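PDB 3PBP: nucleoporin NUP82 from Saccharomyces cerevisiae, which serves as a structural component of the nuclear pore complex and, through its N-terminal domain, interacts with the nucleoporin NUP116. Local coordinates for residues 180-194 / 197-211. The protein carries 1 engineered substitution. Sequence-based numbering, arbitrary orientation.
Sequences NDITDLEFSKDGLTL and LNTTEGGDIFAFYPF
A classic beta bulge marks one end of this antiparallel meander, part of a beta-propeller blade in the N-terminal domain. Thr-183 and Asp-184 both face Leu-197 there. Thr-183 N gives Leu-197 O a nearly straight bond of 2.8 Å, and Asp-184 N adds a weak one to the same oxygen. Leu-197 N returns a bond to Asp-184 O. Beyond the bulge, Asn-198 ND2 reaches Asn-180 O at 2.9 Å. The hydroxyl of Thr-200 donates to the anti lone pair of Asp-181 OD2, and that of Thr-199 donates to Thr-183 OG1. The loop before strand 204-208 meets the NUP116 chain, whose Lys-98 forms a salt bridge with Asp-204. At the other end, Leu-194 and Phe-208 form a hydrogen-bonded pair, and Phe-211 N donates to Leu-192 O at 2.8 Å. Asp-190 holds Thr-193 N through OD1 and the Thr-193 hydroxyl through OD2, and that hydroxyl lies beside Tyr-209 CD1. Leu-194 wedges between two rings. Its CD2 sits over the face of Phe-211, 3.4 Å from the ring centroid, while CD1 lies over a face of Phe-187. Leu-194 CG stands anti to the backbone N (chi1 178°), and chi2 near 62° turns one methyl to each ring. The rings also meet obliquely, with Phe-187 CZ 3.6 Å from Phe-211 CD2. An alanine in place of Phe-211 would probably leave Leu-194 CD2 and Phe-187 CZ without their aromatic partner and open a gap toward strand 151-155. Asp-184 forms a salt bridge with Lys-129. Strand 194-198 runs between strands 182-187 and 204-208. Phe-208 and Phe-211 pack on strand 151-155.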
# COMPACT_ATOMS: atom_id res chain seq x y z
N ASN A 180 -9.21 -3.74 -2.92
CA ASN A 180 -10.17 -2.64 -3.01
C ASN A 180 -10.27 -1.89 -1.71
O ASN A 180 -9.89 -2.40 -0.65
CB ASN A 180 -11.55 -3.18 -3.39
CG ASN A 180 -11.61 -3.69 -4.82
OD1 ASN A 180 -11.65 -2.89 -5.77
ND2 ASN A 180 -11.58 -5.01 -4.99
N ASP A 181 -10.79 -0.67 -1.78
CA ASP A 181 -10.97 0.18 -0.61
C ASP A 181 -9.69 0.50 0.16
O ASP A 181 -9.63 0.33 1.38
CB ASP A 181 -11.98 -0.47 0.33
CG ASP A 181 -13.29 -0.85 -0.37
OD1 ASP A 181 -14.10 0.07 -0.65
OD2 ASP A 181 -13.49 -2.05 -0.66
N ILE A 182 -8.67 0.99 -0.53
CA ILE A 182 -7.42 1.34 0.11
C ILE A 182 -7.58 2.70 0.79
O ILE A 182 -7.99 3.66 0.15
CB ILE A 182 -6.28 1.42 -0.92
CG1 ILE A 182 -6.24 0.12 -1.72
CG2 ILE A 182 -4.97 1.67 -0.23
CD1 ILE A 182 -5.15 0.05 -2.76
N THR A 183 -7.27 2.79 2.08
CA THR A 183 -7.39 4.05 2.81
C THR A 183 -6.05 4.74 2.94
O THR A 183 -5.99 5.96 3.04
CB THR A 183 -7.84 3.89 4.27
OG1 THR A 183 -8.91 2.95 4.34
CG2 THR A 183 -8.30 5.23 4.85
N ASP A 184 -4.99 3.94 2.99
CA ASP A 184 -3.65 4.49 3.18
C ASP A 184 -2.57 3.64 2.54
O ASP A 184 -2.76 2.47 2.23
CB ASP A 184 -3.39 4.67 4.68
CG ASP A 184 -2.33 5.72 4.97
OD1 ASP A 184 -1.85 6.39 4.03
OD2 ASP A 184 -1.97 5.89 6.16
N LEU A 185 -1.42 4.27 2.35
CA LEU A 185 -0.26 3.68 1.72
C LEU A 185 0.95 4.08 2.55
O LEU A 185 0.99 5.17 3.13
CB LEU A 185 -0.10 4.29 0.34
CG LEU A 185 -0.19 3.38 -0.86
CD1 LEU A 185 -1.41 2.49 -0.73
CD2 LEU A 185 -0.24 4.23 -2.11
N GLU A 186 1.94 3.20 2.57
CA GLU A 186 3.14 3.47 3.34
C GLU A 186 4.26 2.56 2.87
O GLU A 186 4.07 1.36 2.68
CB GLU A 186 2.83 3.26 4.83
CG GLU A 186 3.99 3.48 5.81
CD GLU A 186 4.53 4.91 5.81
OE1 GLU A 186 3.73 5.85 5.61
OE2 GLU A 186 5.76 5.08 6.02
N PHE A 187 5.43 3.14 2.68
CA PHE A 187 6.58 2.35 2.26
C PHE A 187 7.28 1.73 3.46
O PHE A 187 7.38 2.33 4.53
CB PHE A 187 7.57 3.23 1.51
CG PHE A 187 7.33 3.30 0.04
CD1 PHE A 187 7.80 2.30 -0.81
CD2 PHE A 187 6.64 4.38 -0.52
CE1 PHE A 187 7.57 2.37 -2.21
CE2 PHE A 187 6.41 4.46 -1.91
CZ PHE A 187 6.88 3.44 -2.76
N SER A 188 7.76 0.52 3.26
CA SER A 188 8.50 -0.17 4.29
C SER A 188 9.85 0.53 4.32
O SER A 188 10.26 1.14 3.34
CB SER A 188 8.71 -1.62 3.90
OG SER A 188 9.65 -2.22 4.77
N LYS A 189 10.56 0.44 5.44
CA LYS A 189 11.85 1.10 5.52
C LYS A 189 12.91 0.31 4.75
O LYS A 189 14.08 0.70 4.71
CB LYS A 189 12.25 1.30 6.99
CG LYS A 189 11.37 2.33 7.73
CD LYS A 189 11.51 3.72 7.15
CE LYS A 189 10.50 4.73 7.70
NZ LYS A 189 9.15 4.68 7.02
N ASP A 190 12.50 -0.79 4.14
CA ASP A 190 13.41 -1.60 3.33
C ASP A 190 13.58 -0.87 1.99
O ASP A 190 14.59 -1.01 1.30
CB ASP A 190 12.83 -3.01 3.09
CG ASP A 190 11.71 -3.03 2.02
OD1 ASP A 190 10.91 -2.06 1.94
OD2 ASP A 190 11.62 -4.03 1.25
N GLY A 191 12.57 -0.08 1.63
CA GLY A 191 12.62 0.69 0.40
C GLY A 191 12.07 -0.02 -0.83
O GLY A 191 11.75 0.64 -1.83
N LEU A 192 11.94 -1.35 -0.75
CA LEU A 192 11.44 -2.15 -1.87
C LEU A 192 9.99 -2.63 -1.71
O LEU A 192 9.43 -3.24 -2.63
CB LEU A 192 12.34 -3.37 -2.06
CG LEU A 192 13.85 -3.06 -2.05
CD1 LEU A 192 14.64 -4.35 -1.94
CD2 LEU A 192 14.22 -2.27 -3.31
N THR A 193 9.38 -2.35 -0.56
CA THR A 193 8.03 -2.81 -0.29
C THR A 193 7.01 -1.72 -0.05
O THR A 193 7.30 -0.75 0.64
CB THR A 193 8.02 -3.74 0.94
OG1 THR A 193 8.86 -4.87 0.69
CG2 THR A 193 6.62 -4.20 1.25
N LEU A 194 5.82 -1.88 -0.60
CA LEU A 194 4.76 -0.90 -0.40
C LEU A 194 3.59 -1.57 0.32
O LEU A 194 2.96 -2.48 -0.21
CB LEU A 194 4.30 -0.32 -1.74
CG LEU A 194 3.16 0.69 -1.67
CD1 LEU A 194 3.60 1.92 -0.86
CD2 LEU A 194 2.75 1.10 -3.09
N LEU A 197 -3.15 -0.36 3.27
CA LEU A 197 -4.16 -0.61 4.29
C LEU A 197 -5.53 -0.46 3.63
O LEU A 197 -5.91 0.64 3.22
CB LEU A 197 -4.03 0.40 5.42
CG LEU A 197 -5.03 0.22 6.57
CD1 LEU A 197 -4.65 -1.00 7.38
CD2 LEU A 197 -5.02 1.45 7.46
N ASN A 198 -6.28 -1.55 3.51
CA ASN A 198 -7.60 -1.48 2.88
C ASN A 198 -8.73 -1.65 3.91
O ASN A 198 -8.50 -2.06 5.05
CB ASN A 198 -7.70 -2.52 1.75
CG ASN A 198 -8.30 -3.81 2.21
OD1 ASN A 198 -8.04 -4.28 3.31
ND2 ASN A 198 -9.11 -4.41 1.35
N THR A 199 -9.95 -1.34 3.48
CA THR A 199 -11.11 -1.40 4.37
C THR A 199 -12.19 -2.43 4.08
O THR A 199 -13.04 -2.69 4.94
CB THR A 199 -11.75 -0.03 4.42
OG1 THR A 199 -10.82 0.89 5.01
CG2 THR A 199 -13.02 -0.05 5.25
N THR A 200 -12.16 -3.01 2.89
CA THR A 200 -13.16 -4.01 2.50
C THR A 200 -13.74 -4.83 3.66
O THR A 200 -14.95 -5.06 3.72
CB THR A 200 -12.59 -5.00 1.46
OG1 THR A 200 -11.97 -4.27 0.39
CG2 THR A 200 -13.70 -5.87 0.90
N GLU A 201 -12.89 -5.28 4.58
CA GLU A 201 -13.35 -6.10 5.69
C GLU A 201 -12.94 -5.57 7.05
O GLU A 201 -12.48 -6.33 7.90
CB GLU A 201 -12.83 -7.53 5.54
CG GLU A 201 -13.37 -8.25 4.32
CD GLU A 201 -12.55 -9.49 3.96
OE1 GLU A 201 -12.28 -10.32 4.86
OE2 GLU A 201 -12.16 -9.63 2.77
N GLY A 202 -13.11 -4.28 7.25
CA GLY A 202 -12.75 -3.70 8.54
C GLY A 202 -11.31 -3.27 8.63
O GLY A 202 -10.95 -2.50 9.53
N GLY A 203 -10.47 -3.75 7.72
CA GLY A 203 -9.07 -3.38 7.75
C GLY A 203 -8.11 -4.54 7.60
O GLY A 203 -8.10 -5.48 8.40
N ASP A 204 -7.28 -4.46 6.57
CA ASP A 204 -6.29 -5.49 6.31
C ASP A 204 -5.04 -4.88 5.68
O ASP A 204 -5.06 -3.73 5.26
CB ASP A 204 -6.88 -6.56 5.40
CG ASP A 204 -7.68 -7.60 6.17
OD1 ASP A 204 -7.07 -8.35 6.98
OD2 ASP A 204 -8.92 -7.67 5.96
N ILE A 205 -3.96 -5.64 5.64
CA ILE A 205 -2.73 -5.15 5.06
C ILE A 205 -2.31 -5.99 3.85
O ILE A 205 -2.31 -7.21 3.89
CB ILE A 205 -1.59 -5.15 6.11
CG1 ILE A 205 -1.96 -4.19 7.25
CG2 ILE A 205 -0.28 -4.77 5.46
CD1 ILE A 205 -1.01 -4.19 8.39
N PHE A 206 -1.98 -5.32 2.76
CA PHE A 206 -1.52 -6.01 1.58
C PHE A 206 -0.16 -5.41 1.28
O PHE A 206 0.25 -4.43 1.93
CB PHE A 206 -2.48 -5.79 0.40
CG PHE A 206 -3.82 -6.46 0.58
CD1 PHE A 206 -4.76 -5.95 1.48
CD2 PHE A 206 -4.12 -7.63 -0.10
CE1 PHE A 206 -5.98 -6.61 1.70
CE2 PHE A 206 -5.33 -8.29 0.11
CZ PHE A 206 -6.26 -7.78 1.02
N ALA A 207 0.55 -5.99 0.33
CA ALA A 207 1.86 -5.45 0.02
C ALA A 207 2.35 -5.78 -1.37
O ALA A 207 2.07 -6.84 -1.91
CB ALA A 207 2.87 -5.95 1.04
N PHE A 208 3.05 -4.81 -1.94
CA PHE A 208 3.66 -4.94 -3.26
C PHE A 208 5.16 -5.14 -3.01
O PHE A 208 5.83 -4.27 -2.47
CB PHE A 208 3.44 -3.67 -4.06
CG PHE A 208 2.05 -3.49 -4.55
CD1 PHE A 208 1.62 -4.15 -5.70
CD2 PHE A 208 1.16 -2.66 -3.89
CE1 PHE A 208 0.32 -3.98 -6.19
CE2 PHE A 208 -0.13 -2.47 -4.35
CZ PHE A 208 -0.56 -3.13 -5.51
N TYR A 209 5.67 -6.31 -3.37
CA TYR A 209 7.08 -6.61 -3.19
C TYR A 209 7.54 -7.37 -4.43
O TYR A 209 7.13 -8.51 -4.64
CB TYR A 209 7.29 -7.47 -1.94
CG TYR A 209 8.75 -7.72 -1.61
CD1 TYR A 209 9.67 -6.68 -1.66
CD2 TYR A 209 9.21 -9.00 -1.26
CE1 TYR A 209 11.02 -6.90 -1.37
CE2 TYR A 209 10.55 -9.22 -0.97
CZ TYR A 209 11.46 -8.17 -1.02
OH TYR A 209 12.80 -8.37 -0.73
N PRO A 210 8.40 -6.75 -5.26
CA PRO A 210 8.99 -5.42 -5.12
C PRO A 210 8.13 -4.29 -5.72
O PRO A 210 7.34 -4.52 -6.62
CB PRO A 210 10.28 -5.57 -5.88
CG PRO A 210 9.77 -6.31 -7.13
CD PRO A 210 8.85 -7.37 -6.53
N PHE A 211 8.30 -3.07 -5.21
CA PHE A 211 7.57 -1.92 -5.76
C PHE A 211 8.70 -0.97 -6.14
O PHE A 211 9.07 -0.07 -5.39
CB PHE A 211 6.69 -1.27 -4.71
CG PHE A 211 5.71 -0.29 -5.28
CD1 PHE A 211 4.48 -0.73 -5.76
CD2 PHE A 211 6.00 1.06 -5.32
CE1 PHE A 211 3.56 0.18 -6.26
CE2 PHE A 211 5.09 1.97 -5.82
CZ PHE A 211 3.86 1.53 -6.29